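Local coordinates for protein PrgZ (Enterococcus faecalis, PDB 4FAJ) that binds a peptide pheromone outside the cell as a membrane-attached substrate-binding protein, probably serving peptide uptake, at residues A[364-369]-A[516-521]; A[318-323]-A[529-534]; A[164-169]-A[180-185]; A[141-146]-A[189-194]. All blocks are in the same frame, centred on the assembly; numbering follows the deposited sequence.

Contact 1 (A[364-369]-A[516-521]); sequences VGVVPK and KAEKLL
Glu-518 reaches out from helix 510-524 almost fully stretched, CG anti to the backbone N (chi1 -170°) and the chain still extended at chi2 (-175°), so its carboxylate arrives at the turn of the loop 364-369. There OE2 meets chiefly the loop backbone. The N-H of Val-367 points straight at it, with Val-367 N to Glu-518 OE2 3.0 Å and an angle of 178° at the hydrogen, but approaches from above the carboxylate plane. The backbone N of Val-366 is 2.9 Å from Glu-518 OE2. A water donates to Glu-518 OE2 at 2.6 Å and to Val-367 O at 2.8 Å, bridging acid and loop from a second direction. Beside this polar tip, Val-366 places CG2 next to its own backbone N, where it meets Leu-521 CD2 at 3.8 Å, the two side chains crossing at about a right angle. Val-366 O in turn takes a hydrogen bond from Thr-319 OG1 of strand 311-324, and Phe-381 and Leu-480 line the acid's shaft. With OE1 in a salt bridge to Lys-515, the buried carboxylate is probably kept ionised, its charge balanced by that lysine and eased by the loop N-H and the water.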
loop_
_atom_site.group_PDB
_atom_site.type_symbol
_atom_site.label_atom_id
_atom_site.label_comp_id
_atom_site.label_asym_id
_atom_site.label_seq_id
_atom_site.Cartn_x
_atom_site.Cartn_y
_atom_site.Cartn_z
ATOM N N VAL A 364 -9.418 -0.905 -15.576
ATOM C CA VAL A 364 -10.696 -0.419 -16.118
ATOM C C VAL A 364 -11.146 0.861 -15.416
ATOM O O VAL A 364 -12.114 1.488 -15.816
ATOM C CB VAL A 364 -11.816 -1.466 -15.981
ATOM C CG1 VAL A 364 -11.518 -2.691 -16.863
ATOM C CG2 VAL A 364 -12.035 -1.861 -14.512
ATOM N N GLY A 365 -10.457 1.227 -14.357
ATOM C CA GLY A 365 -10.774 2.428 -13.592
ATOM C C GLY A 365 -9.706 2.602 -12.529
ATOM O O GLY A 365 -8.672 1.915 -12.552
ATOM N N VAL A 366 -9.943 3.510 -11.590
ATOM C CA VAL A 366 -9.024 3.700 -10.463
ATOM C C VAL A 366 -9.032 2.450 -9.571
ATOM O O VAL A 366 -7.975 1.982 -9.137
ATOM C CB VAL A 366 -9.418 4.955 -9.654
ATOM C CG1 VAL A 366 -8.681 5.050 -8.341
ATOM C CG2 VAL A 366 -9.207 6.234 -10.511
ATOM N N VAL A 367 -10.225 1.928 -9.304
ATOM C CA VAL A 367 -10.404 0.804 -8.386
ATOM C C VAL A 367 -10.170 -0.492 -9.149
ATOM O O VAL A 367 -10.668 -0.637 -10.268
ATOM C CB VAL A 367 -11.818 0.785 -7.761
ATOM C CG1 VAL A 367 -11.999 -0.435 -6.875
ATOM C CG2 VAL A 367 -12.061 2.054 -6.956
ATOM N N PRO A 368 -9.371 -1.412 -8.573
ATOM C CA PRO A 368 -9.115 -2.694 -9.226
ATOM C C PRO A 368 -10.269 -3.699 -9.149
ATOM O O PRO A 368 -11.144 -3.571 -8.315
ATOM C CB PRO A 368 -7.906 -3.237 -8.472
ATOM C CG PRO A 368 -7.970 -2.608 -7.114
ATOM C CD PRO A 368 -8.600 -1.265 -7.315
ATOM N N LYS A 369 -10.234 -4.698 -10.032
ATOM C CA LYS A 369 -11.239 -5.764 -10.052
ATOM C C LYS A 369 -10.972 -6.795 -8.960
ATOM O O LYS A 369 -9.839 -6.912 -8.458
ATOM C CB LYS A 369 -11.248 -6.460 -11.420
ATOM C CG LYS A 369 -11.724 -5.578 -12.542
ATOM C CD LYS A 369 -11.276 -6.065 -13.926
ATOM C CE LYS A 369 -12.346 -6.786 -14.682
ATOM N NZ LYS A 369 -11.939 -6.891 -16.138
ATOM N N LYS A 516 -19.864 7.286 -8.595
ATOM C CA LYS A 516 -19.950 8.618 -9.185
ATOM C C LYS A 516 -18.644 9.371 -8.951
ATOM O O LYS A 516 -18.169 10.072 -9.840
ATOM C CB LYS A 516 -21.113 9.422 -8.608
ATOM C CG LYS A 516 -22.480 9.040 -9.124
ATOM C CD LYS A 516 -23.573 9.831 -8.375
ATOM C CE LYS A 516 -24.970 9.417 -8.833
ATOM N NZ LYS A 516 -26.042 10.020 -7.970
ATOM N N ALA A 517 -18.088 9.245 -7.747
ATOM C CA ALA A 517 -16.825 9.913 -7.421
ATOM C C ALA A 517 -15.719 9.400 -8.337
ATOM O O ALA A 517 -14.990 10.189 -8.920
ATOM C CB ALA A 517 -16.463 9.719 -5.966
ATOM N N GLU A 518 -15.609 8.082 -8.497
ATOM C CA GLU A 518 -14.590 7.524 -9.405
ATOM C C GLU A 518 -14.734 8.117 -10.809
ATOM O O GLU A 518 -13.741 8.554 -11.413
ATOM C CB GLU A 518 -14.669 5.994 -9.453
ATOM C CG GLU A 518 -13.510 5.342 -10.186
ATOM C CD GLU A 518 -13.641 3.838 -10.333
ATOM O OE1 GLU A 518 -14.755 3.312 -10.169
ATOM O OE2 GLU A 518 -12.618 3.184 -10.652
ATOM N N LYS A 519 -15.969 8.194 -11.302
ATOM C CA LYS A 519 -16.217 8.750 -12.623
ATOM C C LYS A 519 -15.836 10.236 -12.719
ATOM O O LYS A 519 -15.255 10.652 -13.721
ATOM C CB LYS A 519 -17.676 8.529 -13.041
ATOM C CG LYS A 519 -18.036 7.069 -13.265
ATOM C CD LYS A 519 -19.513 6.907 -13.586
ATOM C CE LYS A 519 -19.901 5.448 -13.534
ATOM N NZ LYS A 519 -21.336 5.256 -13.833
ATOM N N LEU A 520 -16.144 11.024 -11.692
ATOM C CA LEU A 520 -15.740 12.432 -11.666
ATOM C C LEU A 520 -14.194 12.561 -11.725
ATOM O O LEU A 520 -13.652 13.385 -12.457
ATOM C CB LEU A 520 -16.288 13.113 -10.411
ATOM C CG LEU A 520 -16.040 14.604 -10.216
ATOM C CD1 LEU A 520 -16.447 15.397 -11.448
ATOM C CD2 LEU A 520 -16.793 15.099 -8.963
ATOM N N LEU A 521 -13.496 11.739 -10.957
ATOM C CA LEU A 521 -12.027 11.727 -10.986
ATOM C C LEU A 521 -11.490 11.402 -12.385
ATOM O O LEU A 521 -10.555 12.036 -12.878
ATOM C CB LEU A 521 -11.504 10.722 -9.965
ATOM C CG LEU A 521 -9.996 10.487 -9.858
ATOM C CD1 LEU A 521 -9.246 11.802 -9.630
ATOM C CD2 LEU A 521 -9.738 9.509 -8.714
HETATM O O HOH W 1 -12.883 0.675 -11.442
#

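Contact 2 (A[318-323]-A[529-534]); sequences NTMFLE and PIFQVG
Strands 311-324 and 528-539 run antiparallel here, and a classic beta bulge interrupts their pairing: Ile-530 and Phe-531 together face the single residue Met-320. Met-320 bonds to both, its N to Phe-531 O at 2.9 Å and its O to Ile-530 N at 2.9 Å, the latter bond more bent (152° at the hydrogen). Next along, Val-533 N donates to Asn-318 O, nearly along the C=O axis. Side chains fill both faces. On one, Met-320 and Phe-531 lie side by side; Met-320 CB stands over the ring face in a CH-pi contact, 4.0 Å from the centroid of Phe-531, while Met-320 CG touches Phe-531 CZ at 3.6 Å. The ring gets there by taking the crowded rotamer, CG between the backbone N and the carbonyl carbon (chi1 66°). On the other face Thr-319 CG2 packs on Pro-529 CB, and Thr-319 CG2 also lies over the ring of Phe-321. Farther out, Leu-351, Val-352 and Leu-356 of helix 348-356 back the Phe-531 ring, and Gln-532 NE2 is held by Met-316 O. The contact also lines the peptide site: Asn-318 ND2 hydrogen-bonds a polar side chain of the bound peptide, and Phe-531 meets one of its aromatic rings edge-to-face. At the far end Ile-530 CD1, on a chain crossing Leu-322 obliquely, rests 3.8 Å from Leu-322 CG and 3.5 Å from the carbonyl carbon C of Phe-321.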
loop_
_atom_site.group_PDB
_atom_site.type_symbol
_atom_site.label_atom_id
_atom_site.label_comp_id
_atom_site.label_asym_id
_atom_site.label_seq_id
_atom_site.Cartn_x
_atom_site.Cartn_y
_atom_site.Cartn_z
ATOM N N ASN A 318 -4.387 -3.861 -6.477
ATOM C CA ASN A 318 -3.254 -2.947 -6.571
ATOM C C ASN A 318 -3.265 -2.333 -7.973
ATOM O O ASN A 318 -3.121 -3.043 -8.954
ATOM C CB ASN A 318 -1.993 -3.775 -6.265
ATOM C CG ASN A 318 -0.663 -3.013 -6.372
ATOM O OD1 ASN A 318 0.398 -3.661 -6.331
ATOM N ND2 ASN A 318 -0.688 -1.675 -6.463
ATOM N N THR A 319 -3.486 -1.020 -8.051
ATOM C CA THR A 319 -3.476 -0.299 -9.315
ATOM C C THR A 319 -2.181 0.523 -9.406
ATOM O O THR A 319 -1.840 1.249 -8.467
ATOM C CB THR A 319 -4.686 0.648 -9.418
ATOM O OG1 THR A 319 -5.907 -0.118 -9.369
ATOM C CG2 THR A 319 -4.639 1.470 -10.732
ATOM N N MET A 320 -1.471 0.403 -10.522
ATOM C CA MET A 320 -0.345 1.305 -10.814
ATOM C C MET A 320 -0.857 2.494 -11.649
ATOM O O MET A 320 -1.594 2.312 -12.628
ATOM C CB MET A 320 0.782 0.575 -11.557
ATOM C CG MET A 320 1.543 -0.438 -10.726
ATOM S SD MET A 320 2.395 0.250 -9.280
ATOM C CE MET A 320 3.460 1.489 -10.029
ATOM N N PHE A 321 -0.471 3.705 -11.230
ATOM C CA PHE A 321 -0.924 4.959 -11.839
ATOM C C PHE A 321 0.228 5.725 -12.481
ATOM O O PHE A 321 1.393 5.497 -12.148
ATOM C CB PHE A 321 -1.491 5.908 -10.779
ATOM C CG PHE A 321 -2.621 5.357 -9.967
ATOM C CD1 PHE A 321 -3.904 5.285 -10.492
ATOM C CD2 PHE A 321 -2.427 5.006 -8.639
ATOM C CE1 PHE A 321 -4.961 4.816 -9.726
ATOM C CE2 PHE A 321 -3.488 4.529 -7.861
ATOM C CZ PHE A 321 -4.747 4.427 -8.406
ATOM N N LEU A 322 -0.120 6.648 -13.388
ATOM C CA LEU A 322 0.669 7.856 -13.611
ATOM C C LEU A 322 0.022 8.942 -12.772
ATOM O O LEU A 322 -1.098 9.405 -13.075
ATOM C CB LEU A 322 0.688 8.290 -15.084
ATOM C CG LEU A 322 1.631 7.563 -16.025
ATOM C CD1 LEU A 322 1.561 8.170 -17.406
ATOM C CD2 LEU A 322 3.056 7.609 -15.528
ATOM N N GLU A 323 0.684 9.307 -11.676
ATOM C CA GLU A 323 0.266 10.455 -10.904
ATOM C C GLU A 323 0.805 11.696 -11.593
ATOM O O GLU A 323 1.881 11.663 -12.188
ATOM C CB GLU A 323 0.769 10.374 -9.465
ATOM C CG GLU A 323 0.079 9.309 -8.657
ATOM C CD GLU A 323 0.298 9.474 -7.160
ATOM O OE1 GLU A 323 -0.361 10.355 -6.560
ATOM O OE2 GLU A 323 1.103 8.709 -6.591
ATOM N N PRO A 529 -5.060 5.621 -14.427
ATOM C CA PRO A 529 -4.846 4.206 -14.084
ATOM C C PRO A 529 -4.297 3.430 -15.272
ATOM O O PRO A 529 -4.782 3.580 -16.412
ATOM C CB PRO A 529 -6.240 3.708 -13.671
ATOM C CG PRO A 529 -7.200 4.732 -14.073
ATOM C CD PRO A 529 -6.484 5.924 -14.647
ATOM N N ILE A 530 -3.277 2.620 -15.008
ATOM C CA ILE A 530 -2.559 1.934 -16.061
ATOM C C ILE A 530 -2.894 0.458 -16.033
ATOM O O ILE A 530 -3.561 -0.032 -16.934
ATOM C CB ILE A 530 -1.031 2.127 -15.958
ATOM C CG1 ILE A 530 -0.676 3.616 -15.832
ATOM C CG2 ILE A 530 -0.353 1.552 -17.217
ATOM C CD1 ILE A 530 0.786 3.856 -15.426
ATOM N N PHE A 531 -2.424 -0.250 -15.007
ATOM C CA PHE A 531 -2.688 -1.681 -14.892
ATOM C C PHE A 531 -2.868 -2.140 -13.448
ATOM O O PHE A 531 -2.463 -1.464 -12.509
ATOM C CB PHE A 531 -1.598 -2.492 -15.582
ATOM C CG PHE A 531 -0.245 -2.391 -14.940
ATOM C CD1 PHE A 531 0.635 -1.399 -15.319
ATOM C CD2 PHE A 531 0.171 -3.326 -13.991
ATOM C CE1 PHE A 531 1.907 -1.299 -14.743
ATOM C CE2 PHE A 531 1.444 -3.241 -13.417
ATOM C CZ PHE A 531 2.308 -2.221 -13.790
ATOM N N GLN A 532 -3.520 -3.293 -13.308
ATOM C CA GLN A 532 -3.721 -3.967 -12.040
ATOM C C GLN A 532 -2.667 -5.056 -11.951
ATOM O O GLN A 532 -2.523 -5.888 -12.865
ATOM C CB GLN A 532 -5.130 -4.562 -11.957
ATOM C CG GLN A 532 -5.400 -5.335 -10.663
ATOM C CD GLN A 532 -6.830 -5.790 -10.491
ATOM O OE1 GLN A 532 -7.701 -5.481 -11.308
ATOM N NE2 GLN A 532 -7.088 -6.529 -9.396
ATOM N N VAL A 533 -1.953 -5.044 -10.830
ATOM C CA VAL A 533 -0.762 -5.843 -10.629
ATOM C C VAL A 533 -1.095 -7.301 -10.347
ATOM O O VAL A 533 -1.861 -7.605 -9.424
ATOM C CB VAL A 533 0.066 -5.305 -9.436
ATOM C CG1 VAL A 533 1.255 -6.219 -9.126
ATOM C CG2 VAL A 533 0.539 -3.877 -9.698
ATOM N N GLY A 534 -0.506 -8.182 -11.147
ATOM C CA GLY A 534 -0.403 -9.603 -10.830
ATOM C C GLY A 534 1.012 -9.916 -10.358
ATOM O O GLY A 534 1.977 -9.455 -10.967
#

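Contact 3 (A[164-169]-A[180-185]); sequences AIKNAK and TLAVKS
Ile-165 lays its CG2 methyl across the start of 180-185, meeting Leu-181 CD1 at 3.7 Å and Val-183 CG2 at 4.0 Å. Leu-181 leaves the backbone in the other direction, but with CG anti to the backbone N (chi1 -169°) its CD1 methyl swings back and also touches Ala-168 CB at 3.9 Å. Ile-165 opens a type II beta turn closed by Ala-168, and the two middle residues of that turn make the polar contacts. Lys-166 O accepts the N-H of Ala-182 at 3.2 Å, the donor standing above the carbonyl plane. Lys-166 CB presses on Ala-182 CB at 3.5 Å. Asn-167 takes the third turn position with positive phi (76°). It is the N-cap residue of helix 168-172, yet its side chain makes no capping bond: Asn-167 ND2 instead donates to Thr-180 O at 2.8 Å, close to the plane of its amide, and OD1 is held by Gln-176. Ala-182 itself centres an inverse gamma turn. The beta turn thus leads into helix 168-172 and pairs with the residues entering strand 183-186, an edge strand of a four-stranded antiparallel sheet, while Leu-181 and Val-183 pack on Trp-146 of helix 139-150.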
loop_
_atom_site.group_PDB
_atom_site.type_symbol
_atom_site.label_atom_id
_atom_site.label_comp_id
_atom_site.label_asym_id
_atom_site.label_seq_id
_atom_site.Cartn_x
_atom_site.Cartn_y
_atom_site.Cartn_z
ATOM N N ALA A 164 -12.361 7.968 10.816
ATOM C CA ALA A 164 -13.624 7.435 11.350
ATOM C C ALA A 164 -13.843 7.685 12.846
ATOM O O ALA A 164 -14.982 7.737 13.310
ATOM C CB ALA A 164 -13.719 5.936 11.050
ATOM N N ILE A 165 -12.756 7.847 13.598
ATOM C CA ILE A 165 -12.831 7.968 15.052
ATOM C C ILE A 165 -13.223 9.387 15.445
ATOM O O ILE A 165 -12.708 10.351 14.883
ATOM C CB ILE A 165 -11.481 7.594 15.713
ATOM C CG1 ILE A 165 -11.135 6.135 15.414
ATOM C CG2 ILE A 165 -11.513 7.831 17.231
ATOM C CD1 ILE A 165 -9.738 5.715 15.882
ATOM N N LYS A 166 -14.122 9.503 16.419
ATOM C CA LYS A 166 -14.583 10.812 16.883
ATOM C C LYS A 166 -13.405 11.708 17.279
ATOM O O LYS A 166 -12.450 11.263 17.930
ATOM C CB LYS A 166 -15.560 10.683 18.047
ATOM C CG LYS A 166 -16.411 11.930 18.278
ATOM C CD LYS A 166 -16.729 12.170 19.753
ATOM C CE LYS A 166 -17.491 11.018 20.372
ATOM N NZ LYS A 166 -18.071 11.347 21.712
ATOM N N ASN A 167 -13.489 12.964 16.841
ATOM C CA ASN A 167 -12.482 14.003 17.082
ATOM C C ASN A 167 -11.216 13.909 16.236
ATOM O O ASN A 167 -10.403 14.830 16.265
ATOM C CB ASN A 167 -12.135 14.129 18.575
ATOM C CG ASN A 167 -13.311 14.598 19.404
ATOM O OD1 ASN A 167 -14.137 15.372 18.931
ATOM N ND2 ASN A 167 -13.400 14.128 20.643
ATOM N N ALA A 168 -11.037 12.831 15.471
ATOM C CA ALA A 168 -9.855 12.712 14.608
ATOM C C ALA A 168 -9.809 13.856 13.586
ATOM O O ALA A 168 -8.729 14.341 13.257
ATOM C CB ALA A 168 -9.827 11.366 13.899
ATOM N N LYS A 169 -10.989 14.275 13.110
ATOM C CA LYS A 169 -11.134 15.406 12.182
ATOM C C LYS A 169 -10.796 16.729 12.874
ATOM O O LYS A 169 -10.094 17.559 12.310
ATOM C CB LYS A 169 -12.562 15.468 11.602
ATOM C CG LYS A 169 -12.843 16.702 10.709
ATOM C CD LYS A 169 -14.257 16.711 10.093
ATOM C CE LYS A 169 -14.442 17.935 9.178
ATOM N NZ LYS A 169 -15.681 17.899 8.327
ATOM N N THR A 180 -8.092 14.414 22.935
ATOM C CA THR A 180 -9.529 14.350 22.679
ATOM C C THR A 180 -9.925 13.171 21.773
ATOM O O THR A 180 -11.109 12.909 21.608
ATOM C CB THR A 180 -10.069 15.682 22.070
ATOM O OG1 THR A 180 -9.513 15.885 20.768
ATOM C CG2 THR A 180 -9.718 16.882 22.965
ATOM N N LEU A 181 -8.956 12.475 21.178
ATOM C CA LEU A 181 -9.274 11.305 20.330
ATOM C C LEU A 181 -10.156 10.341 21.135
ATOM O O LEU A 181 -9.827 10.002 22.271
ATOM C CB LEU A 181 -7.999 10.612 19.847
ATOM C CG LEU A 181 -8.155 9.546 18.755
ATOM C CD1 LEU A 181 -8.617 10.156 17.435
ATOM C CD2 LEU A 181 -6.850 8.783 18.553
ATOM N N ALA A 182 -11.287 9.929 20.565
ATOM C CA ALA A 182 -12.287 9.161 21.311
ATOM C C ALA A 182 -11.886 7.691 21.421
ATOM O O ALA A 182 -12.564 6.802 20.901
ATOM C CB ALA A 182 -13.674 9.307 20.675
ATOM N N VAL A 183 -10.748 7.473 22.078
ATOM C CA VAL A 183 -10.238 6.156 22.403
ATOM C C VAL A 183 -9.788 6.202 23.857
ATOM O O VAL A 183 -9.081 7.131 24.252
ATOM C CB VAL A 183 -9.042 5.786 21.510
ATOM C CG1 VAL A 183 -8.498 4.412 21.902
ATOM C CG2 VAL A 183 -9.444 5.825 20.031
ATOM N N LYS A 184 -10.207 5.224 24.660
ATOM C CA LYS A 184 -9.784 5.176 26.061
ATOM C C LYS A 184 -9.565 3.750 26.573
ATOM O O LYS A 184 -10.196 2.802 26.096
ATOM C CB LYS A 184 -10.796 5.903 26.949
ATOM C CG LYS A 184 -12.079 5.130 27.239
ATOM C CD LYS A 184 -13.046 5.948 28.084
ATOM C CE LYS A 184 -14.314 5.167 28.383
ATOM N NZ LYS A 184 -15.193 5.871 29.360
ATOM N N SER A 185 -8.682 3.625 27.562
ATOM C CA SER A 185 -8.507 2.380 28.304
ATOM C C SER A 185 -9.480 2.324 29.474
ATOM O O SER A 185 -9.831 3.354 30.059
ATOM C CB SER A 185 -7.074 2.259 28.832
ATOM O OG SER A 185 -6.716 3.415 29.571
#

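Contact 4 (A[141-146]-A[189-194]); sequences DFVAAW and KTLEIE
Helix 139-150 packs here on one face of a four-stranded antiparallel sheet, an alpha/beta layer in a solute-binding protein of family 5, and the contact turns on Leu-191 and Trp-146, with Phe-142 and Ile-193 beside them. Leu-191, on strand 190-194, points at the helix and spreads its two methyls between successive side chains. Leu-191 CD1 comes up to Phe-142, 3.8 Å from its CB and 3.9 Å from its CG, the two side chains crossing at about a right angle. Leu-191 CD2 turns toward Val-143, touching Val-143 CG2 at 4.0 Å as the two residues slide past each other in opposite directions. CG of Leu-191 lies anti to the carbonyl carbon (chi1 -82°), and chi2 of 169° then turns the two methyls to these partners. Trp-146, one helical turn after Phe-142, carries its six-membered ring down to the strand; the far rim meets Ile-193, whose CD1 lies 3.7 Å from CZ3 of Trp-146, at the edge of the indole rather than over a face. Leu-191 and Ile-193 alternate with Glu-192, which takes no part in the contact. No hydrogen bond crosses the contact, which is wholly apolar. The strand is held instead by backbone bonds to its neighbours 120-124 and 183-186. Tyr-211 and Phe-162 meet the Trp-146 ring edge-to-face, and Trp-146 NE1 donates to Tyr-211 O, fixing the indole's rotation. Within the helix, the carbonyl O of Phe-142 sits over one face of the Trp-146 indole, 3.3 Å above the ring plane and offset toward its rim.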
loop_
_atom_site.group_PDB
_atom_site.type_symbol
_atom_site.label_atom_id
_atom_site.label_comp_id
_atom_site.label_asym_id
_atom_site.label_seq_id
_atom_site.Cartn_x
_atom_site.Cartn_y
_atom_site.Cartn_z
ATOM N N ASP A 141 -0.966 1.350 25.923
ATOM C CA ASP A 141 -0.067 1.306 24.756
ATOM C C ASP A 141 -0.809 1.675 23.457
ATOM O O ASP A 141 -0.276 2.427 22.615
ATOM C CB ASP A 141 0.572 -0.089 24.572
ATOM C CG ASP A 141 1.602 -0.436 25.647
ATOM O OD1 ASP A 141 2.350 0.454 26.110
ATOM O OD2 ASP A 141 1.685 -1.635 26.012
ATOM N N PHE A 142 -2.018 1.127 23.270
ATOM C CA PHE A 142 -2.812 1.444 22.082
ATOM C C PHE A 142 -3.286 2.900 22.071
ATOM O O PHE A 142 -3.155 3.582 21.045
ATOM C CB PHE A 142 -4.014 0.491 21.920
ATOM C CG PHE A 142 -3.643 -0.875 21.416
ATOM C CD1 PHE A 142 -3.547 -1.130 20.053
ATOM C CD2 PHE A 142 -3.417 -1.924 22.307
ATOM C CE1 PHE A 142 -3.206 -2.392 19.583
ATOM C CE2 PHE A 142 -3.083 -3.188 21.838
ATOM C CZ PHE A 142 -2.976 -3.416 20.473
ATOM N N VAL A 143 -3.801 3.376 23.203
ATOM C CA VAL A 143 -4.264 4.762 23.312
ATOM C C VAL A 143 -3.163 5.744 22.902
ATOM O O VAL A 143 -3.380 6.603 22.043
ATOM C CB VAL A 143 -4.765 5.112 24.733
ATOM C CG1 VAL A 143 -4.941 6.618 24.889
ATOM C CG2 VAL A 143 -6.074 4.380 25.048
ATOM N N ALA A 144 -1.987 5.605 23.511
ATOM C CA ALA A 144 -0.847 6.477 23.206
ATOM C C ALA A 144 -0.352 6.340 21.759
ATOM O O ALA A 144 0.047 7.337 21.156
ATOM C CB ALA A 144 0.303 6.226 24.188
ATOM N N ALA A 145 -0.371 5.119 21.215
ATOM C CA ALA A 145 0.065 4.861 19.850
ATOM C C ALA A 145 -0.802 5.599 18.847
ATOM O O ALA A 145 -0.294 6.230 17.919
ATOM C CB ALA A 145 0.034 3.323 19.543
ATOM N N TRP A 146 -2.116 5.521 19.040
ATOM C CA TRP A 146 -3.063 6.143 18.118
ATOM C C TRP A 146 -3.095 7.664 18.261
ATOM O O TRP A 146 -3.235 8.379 17.266
ATOM C CB TRP A 146 -4.463 5.564 18.308
ATOM C CG TRP A 146 -4.543 4.077 18.059
ATOM C CD1 TRP A 146 -3.573 3.267 17.533
ATOM C CD2 TRP A 146 -5.667 3.231 18.313
ATOM N NE1 TRP A 146 -4.022 1.970 17.473
ATOM C CE2 TRP A 146 -5.309 1.925 17.927
ATOM C CE3 TRP A 146 -6.948 3.454 18.821
ATOM C CZ2 TRP A 146 -6.177 0.841 18.049
ATOM C CZ3 TRP A 146 -7.819 2.362 18.939
ATOM C CH2 TRP A 146 -7.422 1.079 18.548
ATOM N N LYS A 189 -6.604 -3.898 30.259
ATOM C CA LYS A 189 -6.918 -4.812 29.145
ATOM C C LYS A 189 -8.133 -4.474 28.287
ATOM O O LYS A 189 -8.416 -5.211 27.353
ATOM C CB LYS A 189 -7.084 -6.241 29.673
ATOM C CG LYS A 189 -5.815 -6.835 30.287
ATOM C CD LYS A 189 -5.949 -8.339 30.564
ATOM C CE LYS A 189 -4.981 -8.801 31.649
ATOM N NZ LYS A 189 -5.355 -10.119 32.227
ATOM N N THR A 190 -8.839 -3.381 28.565
ATOM C CA THR A 190 -10.033 -3.047 27.789
ATOM C C THR A 190 -9.860 -1.708 27.081
ATOM O O THR A 190 -9.388 -0.732 27.674
ATOM C CB THR A 190 -11.316 -3.060 28.663
ATOM O OG1 THR A 190 -11.518 -4.381 29.171
ATOM C CG2 THR A 190 -12.561 -2.659 27.857
ATOM N N LEU A 191 -10.244 -1.692 25.808
ATOM C CA LEU A 191 -10.260 -0.497 24.976
ATOM C C LEU A 191 -11.696 -0.157 24.595
ATOM O O LEU A 191 -12.462 -1.049 24.223
ATOM C CB LEU A 191 -9.463 -0.750 23.701
ATOM C CG LEU A 191 -7.946 -0.609 23.742
ATOM C CD1 LEU A 191 -7.344 -1.174 22.442
ATOM C CD2 LEU A 191 -7.554 0.866 23.936
ATOM N N GLU A 192 -12.064 1.121 24.686
ATOM C CA GLU A 192 -13.349 1.591 24.158
ATOM C C GLU A 192 -13.098 2.696 23.122
ATOM O O GLU A 192 -12.357 3.636 23.389
ATOM C CB GLU A 192 -14.258 2.110 25.275
ATOM C CG GLU A 192 -15.621 2.595 24.784
ATOM C CD GLU A 192 -16.472 3.215 25.875
ATOM O OE1 GLU A 192 -16.812 2.510 26.842
ATOM O OE2 GLU A 192 -16.823 4.412 25.756
ATOM N N ILE A 193 -13.710 2.563 21.946
ATOM C CA ILE A 193 -13.526 3.508 20.833
ATOM C C ILE A 193 -14.889 4.003 20.394
ATOM O O ILE A 193 -15.814 3.192 20.231
ATOM C CB ILE A 193 -12.884 2.821 19.617
ATOM C CG1 ILE A 193 -11.540 2.184 19.984
ATOM C CG2 ILE A 193 -12.710 3.803 18.444
ATOM C CD1 ILE A 193 -11.254 0.949 19.165
ATOM N N GLU A 194 -15.018 5.320 20.199
ATOM C CA GLU A 194 -16.226 5.889 19.609
ATOM C C GLU A 194 -15.987 6.446 18.200
ATOM O O GLU A 194 -15.090 7.258 17.973
ATOM C CB GLU A 194 -16.843 6.975 20.495
ATOM C CG GLU A 194 -18.088 7.564 19.856
ATOM C CD GLU A 194 -19.175 7.847 20.830
ATOM O OE1 GLU A 194 -20.114 7.017 20.907
ATOM O OE2 GLU A 194 -19.093 8.886 21.526
#

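How the contacts relate
The contacts form two neighbourhoods on the same chain. Contacts 1 and 2, both buried, share a border: the loop 364-369 sits against strands 311-324 and 528-539, and Lys-369 O meets Gln-532 NE2 there. Contacts 3 and 4 lie on one sheet about 24 Å from the chain's centre, through neighbouring strands 183-186 and 190-194, joined by backbone pairing of Lys-184 with Glu-192. Contact 4 is a buried apolar helix-on-sheet layer, whereas contact 3 is only partly buried and mixes turn hydrogen bonds with a small apolar patch. Contact 1 is a polar grip on a loop; contact 2, a bulged strand pair, also reaches the bound peptide.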